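Local coordinates for amino acid ABC transporter, periplasmic amino acid-binding protein, putative (Streptococcus pneumoniae, PDB 4I62) that binds L-arginine between its two lobes and probably delivers it, as a membrane-anchored lipoprotein, to an amino acid ABC transporter for uptake, at residues F121-Y125 against V242-I246; A128-V134 against D193-E199; V145-Q150 against L169-S173. Numbering follows the deposited sequence.

Interaction 1 (F121-Y125 against V242-I246); sequences FSTPY and VDKTI
Residues 121-125 form an extended connection between strands 119-121 and 126-135, with phi/psi near -60/150 to 170 through Ser-122, Thr-123 and Pro-124, then -119/-6 at Tyr-125. It passes beside one turn of helix 236-251, closed by Ile-246 N to Val-242 O at 2.9 Å. CA atoms approach at Ser-122 and Asp-243 (5.9 Å) and again at Tyr-125 and Ile-246 (6.7 Å). With chi1 m, Asp-243 OD1 accepts Thr-123 N at 2.9 Å; Asp-243 OD2 forms a salt bridge with Lys-239. Ser-122 OG, chi1 p, donates a hydrogen bond to Thr-123 O at 2.8 Å and is also hydrogen-bonded to Val-229 N of strand 226-232. Ile-246 (m, t) places CD1 3.4 Å from Ser-122 OG and CG2 3.8 Å from Thr-123 CG2 and 4.0 Å from Tyr-125 CB. A carboxylate accepting the backbone NH of Thr-123, with Ile-246 packed beside it, thus fastens the link between two strands of the first lobe to helix 236-251.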
loop_
_atom_site.group_PDB
_atom_site.type_symbol
_atom_site.label_atom_id
_atom_site.label_comp_id
_atom_site.label_asym_id
_atom_site.label_seq_id
_atom_site.Cartn_x
_atom_site.Cartn_y
_atom_site.Cartn_z
ATOM N N PHE A 121 2.233 12.950 9.156
ATOM C CA PHE A 121 2.439 12.422 7.829
ATOM C C PHE A 121 3.372 13.315 7.048
ATOM O O PHE A 121 3.326 14.545 7.144
ATOM C CB PHE A 121 1.122 12.336 7.041
ATOM C CG PHE A 121 0.274 11.134 7.375
ATOM C CD1 PHE A 121 0.630 9.907 6.876
ATOM C CD2 PHE A 121 -0.865 11.238 8.148
ATOM C CE1 PHE A 121 -0.161 8.783 7.124
ATOM C CE2 PHE A 121 -1.652 10.104 8.412
ATOM C CZ PHE A 121 -1.293 8.885 7.896
ATOM N N SER A 122 4.188 12.701 6.221
ATOM C CA SER A 122 4.905 13.445 5.203
ATOM C C SER A 122 3.948 14.111 4.237
ATOM O O SER A 122 2.732 13.799 4.187
ATOM C CB SER A 122 5.826 12.517 4.408
ATOM O OG SER A 122 5.099 11.670 3.535
ATOM N N THR A 123 4.489 15.013 3.429
ATOM C CA THR A 123 3.793 15.455 2.244
ATOM C C THR A 123 3.449 14.204 1.388
ATOM O O THR A 123 4.153 13.195 1.427
ATOM C CB THR A 123 4.684 16.424 1.483
ATOM O OG1 THR A 123 3.907 17.180 0.558
ATOM C CG2 THR A 123 5.761 15.724 0.723
ATOM N N PRO A 124 2.362 14.246 0.615
ATOM C CA PRO A 124 2.001 13.035 -0.128
ATOM C C PRO A 124 2.981 12.726 -1.242
ATOM O O PRO A 124 3.573 13.661 -1.856
ATOM C CB PRO A 124 0.642 13.383 -0.751
ATOM C CG PRO A 124 0.133 14.548 0.006
ATOM C CD PRO A 124 1.283 15.249 0.640
ATOM N N TYR A 125 3.136 11.455 -1.546
ATOM C CA TYR A 125 4.005 11.030 -2.623
ATOM C C TYR A 125 3.332 10.266 -3.751
ATOM O O TYR A 125 4.016 9.951 -4.734
ATOM C CB TYR A 125 5.255 10.291 -2.132
ATOM C CG TYR A 125 4.994 8.938 -1.515
ATOM C CD1 TYR A 125 4.938 7.798 -2.294
ATOM C CD2 TYR A 125 4.871 8.793 -0.131
ATOM C CE1 TYR A 125 4.724 6.529 -1.716
ATOM C CE2 TYR A 125 4.670 7.546 0.466
ATOM C CZ TYR A 125 4.602 6.420 -0.345
ATOM O OH TYR A 125 4.425 5.184 0.231
ATOM N N VAL A 242 12.252 13.610 5.630
ATOM C CA VAL A 242 11.435 12.836 4.728
ATOM C C VAL A 242 10.916 13.711 3.593
ATOM O O VAL A 242 10.959 13.311 2.410
ATOM C CB VAL A 242 10.291 12.155 5.516
ATOM C CG1 VAL A 242 9.359 11.479 4.561
ATOM C CG2 VAL A 242 10.834 11.135 6.500
ATOM N N ASP A 243 10.410 14.888 3.926
ATOM C CA ASP A 243 9.838 15.771 2.895
ATOM C C ASP A 243 10.892 16.321 1.938
ATOM O O ASP A 243 10.598 16.486 0.759
ATOM C CB ASP A 243 9.037 16.896 3.557
ATOM C CG ASP A 243 7.688 16.403 4.066
ATOM O OD1 ASP A 243 7.345 15.214 3.832
ATOM O OD2 ASP A 243 6.942 17.166 4.664
ATOM N N LYS A 244 12.102 16.611 2.428
ATOM C CA LYS A 244 13.188 17.010 1.539
ATOM C C LYS A 244 13.445 15.912 0.504
ATOM O O LYS A 244 13.687 16.186 -0.664
ATOM C CB LYS A 244 14.457 17.270 2.360
ATOM C CG LYS A 244 15.694 17.547 1.532
ATOM C CD LYS A 244 16.914 17.672 2.435
ATOM C CE LYS A 244 18.136 18.178 1.686
ATOM N NZ LYS A 244 18.417 17.400 0.455
ATOM N N THR A 245 13.417 14.664 0.964
ATOM C CA THR A 245 13.668 13.519 0.093
ATOM C C THR A 245 12.555 13.330 -0.940
ATOM O O THR A 245 12.831 13.152 -2.131
ATOM C CB THR A 245 13.884 12.234 0.931
ATOM O OG1 THR A 245 14.915 12.442 1.882
ATOM C CG2 THR A 245 14.248 11.051 0.053
ATOM N N ILE A 246 11.299 13.391 -0.477
ATOM C CA ILE A 246 10.184 13.286 -1.398
ATOM C C ILE A 246 10.227 14.411 -2.428
ATOM O O ILE A 246 10.049 14.164 -3.619
ATOM C CB ILE A 246 8.836 13.249 -0.647
ATOM C CG1 ILE A 246 8.724 11.933 0.146
ATOM C CG2 ILE A 246 7.683 13.375 -1.621
ATOM C CD1 ILE A 246 7.586 11.956 1.187
#

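Interaction 2 (A128-V134 against D193-E199); sequences AKNKLIV and DAVIFEE. With ARG (arginine), chain B.
Strands 130-134 and 194-198 pair antiparallel in the mixed sheet of the second lobe, with short axes 4.5 Å apart and N-to-C directions at 140°. Asn-130/Glu-198 and Leu-132/Ile-196 are non-hydrogen-bonded pairs; Lys-131/Phe-197 and Ile-133/Val-195 are hydrogen-bonded pairs. Lys-131 N gives to Phe-197 O at 2.9 Å and Phe-197 N to Lys-131 O at 3.0 Å; Ile-133 N reaches Val-195 O at 2.9 Å and Val-195 N reaches Ile-133 O at 3.0 Å. Glu-199 N donates to Lys-129 O at 2.8 Å. Outward, Leu-132 and Val-134 bond to Ala-215 and Ala-213, and Ala-194 to Gly-154. Leu-132 CD2 lies 3.7 Å from Ile-196 CG1; on the other face Ile-133 CG2 is 3.8 Å from Phe-197 CD2, packed against helices 180-188 and 199-208.

Two waters serve the end around Glu-199. One accepts from Lys-129 N (3.0 Å) and donates to Glu-199 OE1 (2.8 Å). Lys-131 NZ (chi1 and chi2 m) and Glu-199 OE2 are 4.4 Å apart, beyond a salt bridge, so the other water mediates. Asn-130 OD1 takes Gln-161 NE2. Glu-198, N-cap of helix 199-208, has chi1 m and chi2 146°; its OE1 accepts the arginine N at 2.9 Å and bonds Tyr-227 OH. The paired backbone therefore carries a carboxylate into the pocket, where it meets the ligand's alpha-amino group.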
loop_
_atom_site.group_PDB
_atom_site.type_symbol
_atom_site.label_atom_id
_atom_site.label_comp_id
_atom_site.label_asym_id
_atom_site.label_seq_id
_atom_site.Cartn_x
_atom_site.Cartn_y
_atom_site.Cartn_z
ATOM N N ALA A 128 -3.940 7.796 -5.673
ATOM C CA ALA A 128 -4.536 6.587 -6.244
ATOM C C ALA A 128 -6.056 6.655 -6.314
ATOM O O ALA A 128 -6.662 7.410 -5.557
ATOM C CB ALA A 128 -4.120 5.356 -5.418
ATOM N N LYS A 129 -6.640 5.947 -7.287
ATOM C CA LYS A 129 -8.081 5.644 -7.314
ATOM C C LYS A 129 -8.298 4.200 -6.858
ATOM O O LYS A 129 -7.458 3.327 -7.059
ATOM C CB LYS A 129 -8.697 5.825 -8.719
ATOM C CG LYS A 129 -8.671 7.261 -9.243
ATOM C CD LYS A 129 -9.300 7.351 -10.619
ATOM C CE LYS A 129 -9.408 8.798 -11.098
ATOM N NZ LYS A 129 -9.973 8.874 -12.476
ATOM N N ASN A 130 -9.463 3.933 -6.276
ATOM C CA ASN A 130 -9.867 2.580 -5.927
ATOM C C ASN A 130 -10.555 1.866 -7.076
ATOM O O ASN A 130 -11.344 2.469 -7.803
ATOM C CB ASN A 130 -10.762 2.620 -4.692
ATOM C CG ASN A 130 -9.955 2.973 -3.465
ATOM O OD1 ASN A 130 -9.185 2.170 -2.995
ATOM N ND2 ASN A 130 -10.025 4.241 -3.035
ATOM N N LYS A 131 -10.259 0.582 -7.230
ATOM C CA LYS A 131 -10.814 -0.267 -8.275
ATOM C C LYS A 131 -11.241 -1.598 -7.684
ATOM O O LYS A 131 -10.958 -1.875 -6.504
ATOM C CB LYS A 131 -9.790 -0.522 -9.385
ATOM C CG LYS A 131 -9.240 0.714 -10.033
ATOM C CD LYS A 131 -10.289 1.364 -10.866
ATOM C CE LYS A 131 -9.646 2.249 -11.900
ATOM N NZ LYS A 131 -10.644 2.545 -12.966
ATOM N N LEU A 132 -11.929 -2.405 -8.504
ATOM C CA LEU A 132 -12.183 -3.812 -8.160
ATOM C C LEU A 132 -11.392 -4.702 -9.064
ATOM O O LEU A 132 -11.377 -4.505 -10.298
ATOM C CB LEU A 132 -13.607 -4.256 -8.379
ATOM C CG LEU A 132 -14.712 -3.594 -7.597
ATOM C CD1 LEU A 132 -16.016 -4.334 -8.074
ATOM C CD2 LEU A 132 -14.530 -3.730 -6.094
ATOM N N ILE A 133 -10.787 -5.720 -8.472
ATOM C CA ILE A 133 -10.308 -6.862 -9.232
ATOM C C ILE A 133 -11.320 -8.005 -9.093
ATOM O O ILE A 133 -11.873 -8.241 -8.009
ATOM C CB ILE A 133 -8.851 -7.262 -8.823
ATOM C CG1 ILE A 133 -8.273 -8.336 -9.752
ATOM C CG2 ILE A 133 -8.744 -7.651 -7.372
ATOM C CD1 ILE A 133 -6.762 -8.534 -9.538
ATOM N N VAL A 134 -11.603 -8.647 -10.236
ATOM C CA VAL A 134 -12.621 -9.676 -10.343
ATOM C C VAL A 134 -12.104 -10.792 -11.254
ATOM O O VAL A 134 -11.112 -10.631 -11.960
ATOM C CB VAL A 134 -13.945 -9.076 -10.934
ATOM C CG1 VAL A 134 -14.522 -8.060 -9.961
ATOM C CG2 VAL A 134 -13.732 -8.448 -12.314
ATOM N N ASP A 193 -16.508 -12.493 -4.731
ATOM C CA ASP A 193 -16.818 -12.048 -6.068
ATOM C C ASP A 193 -15.919 -10.914 -6.558
ATOM O O ASP A 193 -15.773 -10.718 -7.754
ATOM C CB ASP A 193 -18.269 -11.569 -6.075
ATOM C CG ASP A 193 -19.206 -12.678 -5.808
ATOM O OD1 ASP A 193 -19.164 -13.651 -6.614
ATOM O OD2 ASP A 193 -19.981 -12.635 -4.817
ATOM N N ALA A 194 -15.340 -10.153 -5.625
ATOM C CA ALA A 194 -14.555 -8.967 -5.989
ATOM C C ALA A 194 -13.683 -8.610 -4.815
ATOM O O ALA A 194 -14.048 -8.886 -3.654
ATOM C CB ALA A 194 -15.462 -7.787 -6.316
ATOM N N VAL A 195 -12.544 -7.985 -5.097
ATOM C CA VAL A 195 -11.676 -7.426 -4.065
ATOM C C VAL A 195 -11.402 -5.973 -4.408
ATOM O O VAL A 195 -11.141 -5.630 -5.573
ATOM C CB VAL A 195 -10.344 -8.216 -3.957
ATOM C CG1 VAL A 195 -9.404 -7.573 -2.942
ATOM C CG2 VAL A 195 -10.625 -9.661 -3.599
ATOM N N ILE A 196 -11.455 -5.093 -3.405
ATOM C CA ILE A 196 -11.163 -3.680 -3.598
ATOM C C ILE A 196 -9.678 -3.421 -3.420
ATOM O O ILE A 196 -9.128 -3.693 -2.331
ATOM C CB ILE A 196 -11.953 -2.777 -2.610
ATOM C CG1 ILE A 196 -13.437 -3.134 -2.563
ATOM C CG2 ILE A 196 -11.726 -1.311 -2.924
ATOM C CD1 ILE A 196 -14.216 -2.347 -1.531
ATOM N N PHE A 197 -9.010 -2.875 -4.435
ATOM C CA PHE A 197 -7.617 -2.475 -4.328
ATOM C C PHE A 197 -7.412 -1.161 -5.072
ATOM O O PHE A 197 -8.055 -0.890 -6.091
ATOM C CB PHE A 197 -6.647 -3.481 -5.003
ATOM C CG PHE A 197 -6.366 -4.750 -4.249
ATOM C CD1 PHE A 197 -6.036 -4.774 -2.920
ATOM C CD2 PHE A 197 -6.422 -5.964 -4.917
ATOM C CE1 PHE A 197 -5.775 -6.001 -2.249
ATOM C CE2 PHE A 197 -6.123 -7.159 -4.276
ATOM C CZ PHE A 197 -5.790 -7.179 -2.955
ATOM N N GLU A 198 -6.448 -0.376 -4.594
ATOM C CA GLU A 198 -6.009 0.800 -5.342
ATOM C C GLU A 198 -5.452 0.382 -6.712
ATOM O O GLU A 198 -4.824 -0.679 -6.847
ATOM C CB GLU A 198 -5.002 1.588 -4.505
ATOM C CG GLU A 198 -5.746 2.319 -3.361
ATOM C CD GLU A 198 -4.994 2.472 -2.033
ATOM O OE1 GLU A 198 -4.075 1.671 -1.729
ATOM O OE2 GLU A 198 -5.397 3.352 -1.247
ATOM N N GLU A 199 -5.673 1.230 -7.703
ATOM C CA GLU A 199 -5.460 0.901 -9.100
ATOM C C GLU A 199 -4.101 0.245 -9.429
ATOM O O GLU A 199 -4.084 -0.785 -10.104
ATOM C CB GLU A 199 -5.711 2.133 -9.978
ATOM C CG GLU A 199 -5.593 1.822 -11.464
ATOM C CD GLU A 199 -6.072 2.956 -12.365
ATOM O OE1 GLU A 199 -6.195 4.110 -11.894
ATOM O OE2 GLU A 199 -6.252 2.725 -13.591
HETATM N N ARG B . -3.595 2.463 1.036
HETATM C CA ARG B . -4.320 1.542 1.950
HETATM C C ARG B . -4.278 2.039 3.392
HETATM O O ARG B . -3.408 2.871 3.727
HETATM C CB ARG B . -3.814 0.119 1.806
HETATM C CG ARG B . -2.305 -0.016 2.023
HETATM C CD ARG B . -1.878 -1.463 2.159
HETATM N NE ARG B . -0.434 -1.564 2.055
HETATM C CZ ARG B . 0.258 -2.680 2.162
HETATM N NH1 ARG B . 1.583 -2.648 2.062
HETATM N NH2 ARG B . -0.370 -3.834 2.382
HETATM O OXT ARG B . -5.121 1.530 4.203
HETATM O O HOH W 1 -5.061 5.587 -9.816
HETATM O O HOH W 2 -8.629 4.099 -14.368
#

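Interaction 3 (V145-Q150 against L169-S173); sequences VNDLAQ and LQNSS
Residues 145-148 make a short 3-10 turn, closed by Leu-148 N to Val-145 O at 3.0 Å and followed by Ala-149 N to Asn-146 O at 3.2 Å. Ala-149 is then extended (-56/133), and Gln-150 takes a left-handed conformation (67/15). Opposite, Leu-169 leaves helix 160-168 at phi/psi -106/53 and opens a type I beta turn to Ser-172, with Ser-172 N 3.0 Å from Leu-169 O. The CA atoms draw closest at Ala-149 and Asn-171 (5.0 Å) and at Gln-150 and Ser-172 (4.9 Å).

Two hydrogen bonds join the segments. Gln-150 N donates to Asn-171 O at 2.7 Å, with an N-H...O angle of 160°, and Ser-172, chi1 m, brings OG to Leu-148 O at 2.7 Å. Leu-148 O is thus met by a hydroxyl and Gln-150 N by a backbone carbonyl.

Beside these bonds are van der Waals contacts: Ala-149 CB meets Asn-171 CB at 4.2 Å, and Gln-150 NE2 comes within 4.1 Å of Asn-171 CB.

Apolar contact centres on Leu-169 (m, t), which points toward residues 145-150 and places CD2 3.7 Å from Val-145 CG1 and 4.0 Å from Leu-148 CD1; Leu-148 is also m, t.

Strand 152-156, helix 160-168 and the parallel neighbouring strand 173-177 make a beta-alpha-beta crossover, and the contact joins the entry to its first strand with the exit of its helix. Leu-148 and Leu-169 both rest on Val-153 of strand 152-156.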
loop_
_atom_site.group_PDB
_atom_site.type_symbol
_atom_site.label_atom_id
_atom_site.label_comp_id
_atom_site.label_asym_id
_atom_site.label_seq_id
_atom_site.Cartn_x
_atom_site.Cartn_y
_atom_site.Cartn_z
ATOM N N VAL A 145 -21.445 0.431 -7.606
ATOM C CA VAL A 145 -21.634 -0.071 -6.266
ATOM C C VAL A 145 -22.971 -0.814 -6.121
ATOM O O VAL A 145 -23.007 -1.833 -5.399
ATOM C CB VAL A 145 -21.448 1.093 -5.261
ATOM C CG1 VAL A 145 -22.117 0.816 -3.918
ATOM C CG2 VAL A 145 -19.958 1.376 -5.086
ATOM N N ASN A 146 -24.025 -0.382 -6.805
ATOM C CA ASN A 146 -25.274 -1.107 -6.673
ATOM C C ASN A 146 -25.170 -2.567 -7.112
ATOM O O ASN A 146 -25.898 -3.428 -6.593
ATOM C CB ASN A 146 -26.373 -0.420 -7.480
ATOM C CG ASN A 146 -27.709 -1.006 -7.197
ATOM O OD1 ASN A 146 -28.237 -0.866 -6.089
ATOM N ND2 ASN A 146 -28.296 -1.642 -8.202
ATOM N N ASP A 147 -24.275 -2.843 -8.059
ATOM C CA ASP A 147 -24.084 -4.209 -8.548
ATOM C C ASP A 147 -23.447 -5.145 -7.523
ATOM O O ASP A 147 -23.414 -6.373 -7.733
ATOM C CB ASP A 147 -23.228 -4.208 -9.820
ATOM C CG ASP A 147 -23.877 -3.465 -10.944
ATOM O OD1 ASP A 147 -25.111 -3.584 -11.123
ATOM O OD2 ASP A 147 -23.164 -2.716 -11.644
ATOM N N LEU A 148 -22.930 -4.604 -6.431
ATOM C CA LEU A 148 -22.345 -5.419 -5.379
ATOM C C LEU A 148 -23.382 -5.926 -4.377
ATOM O O LEU A 148 -23.010 -6.696 -3.452
ATOM C CB LEU A 148 -21.218 -4.650 -4.687
ATOM C CG LEU A 148 -20.067 -4.269 -5.604
ATOM C CD1 LEU A 148 -19.097 -3.368 -4.880
ATOM C CD2 LEU A 148 -19.345 -5.517 -6.121
ATOM N N ALA A 149 -24.636 -5.509 -4.504
ATOM C CA ALA A 149 -25.670 -6.024 -3.623
ATOM C C ALA A 149 -25.733 -7.556 -3.681
ATOM O O ALA A 149 -25.748 -8.155 -4.756
ATOM C CB ALA A 149 -27.001 -5.421 -3.998
ATOM N N GLN A 150 -25.787 -8.163 -2.492
ATOM C CA GLN A 150 -25.899 -9.621 -2.358
ATOM C C GLN A 150 -24.641 -10.362 -2.835
ATOM O O GLN A 150 -24.691 -11.585 -3.065
ATOM C CB GLN A 150 -27.161 -10.171 -3.059
ATOM C CG GLN A 150 -28.475 -9.785 -2.387
ATOM C CD GLN A 150 -28.962 -8.387 -2.726
ATOM O OE1 GLN A 150 -29.137 -8.048 -3.894
ATOM N NE2 GLN A 150 -29.205 -7.575 -1.700
ATOM N N LEU A 169 -21.223 -0.765 1.752
ATOM C CA LEU A 169 -21.738 -2.019 1.207
ATOM C C LEU A 169 -22.571 -2.838 2.205
ATOM O O LEU A 169 -22.319 -4.033 2.408
ATOM C CB LEU A 169 -20.584 -2.841 0.602
ATOM C CG LEU A 169 -19.722 -2.100 -0.430
ATOM C CD1 LEU A 169 -18.588 -3.023 -0.914
ATOM C CD2 LEU A 169 -20.536 -1.556 -1.604
ATOM N N GLN A 170 -23.573 -2.202 2.799
ATOM C CA GLN A 170 -24.456 -2.875 3.759
ATOM C C GLN A 170 -25.240 -4.051 3.187
ATOM O O GLN A 170 -25.717 -4.888 3.953
ATOM C CB GLN A 170 -25.432 -1.884 4.398
ATOM C CG GLN A 170 -24.811 -1.006 5.479
ATOM C CD GLN A 170 -23.950 0.105 4.913
ATOM O OE1 GLN A 170 -23.994 0.418 3.722
ATOM N NE2 GLN A 170 -23.133 0.698 5.761
ATOM N N ASN A 171 -25.394 -4.105 1.869
ATOM C CA ASN A 171 -26.130 -5.191 1.242
ATOM C C ASN A 171 -25.223 -6.303 0.730
ATOM O O ASN A 171 -25.687 -7.194 0.019
ATOM C CB ASN A 171 -27.009 -4.679 0.091
ATOM C CG ASN A 171 -28.114 -3.762 0.547
ATOM O OD1 ASN A 171 -28.648 -3.914 1.640
ATOM N ND2 ASN A 171 -28.477 -2.810 -0.308
ATOM N N SER A 172 -23.946 -6.232 1.093
ATOM C CA SER A 172 -22.952 -7.213 0.663
ATOM C C SER A 172 -22.444 -8.015 1.860
ATOM O O SER A 172 -22.500 -7.543 2.995
ATOM C CB SER A 172 -21.745 -6.509 0.005
ATOM O OG SER A 172 -22.131 -5.657 -1.081
ATOM N N SER A 173 -21.867 -9.187 1.581
ATOM C CA SER A 173 -21.127 -9.955 2.588
ATOM C C SER A 173 -19.657 -9.569 2.518
ATOM O O SER A 173 -19.029 -9.665 1.464
ATOM C CB SER A 173 -21.285 -11.451 2.329
ATOM O OG SER A 173 -22.622 -11.859 2.517
#

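How the interactions relate
The three contacts are nested along the chain: interaction 3 lies inside the loop closed by interaction 2, and interaction 2 inside that of interaction 1. Interactions 1 and 2 adjoin in sequence but otherwise do not touch; their centres are 26 Å apart, on opposite sides of the chain's centre, with bound arginine in the cleft between the lobes of this periplasmic binding protein type II fold. Interaction 2 reaches the ligand directly through Glu-198, whereas the Tyr-125 side chain of interaction 1 stays about 9 Å from it. Interaction 3, centred 15 Å from interaction 2, touches it where Leu-132 CD1 packs 4.0 Å from Leu-148 CD2. Interactions 1 and 3 are about 23 Å apart between nearest atoms.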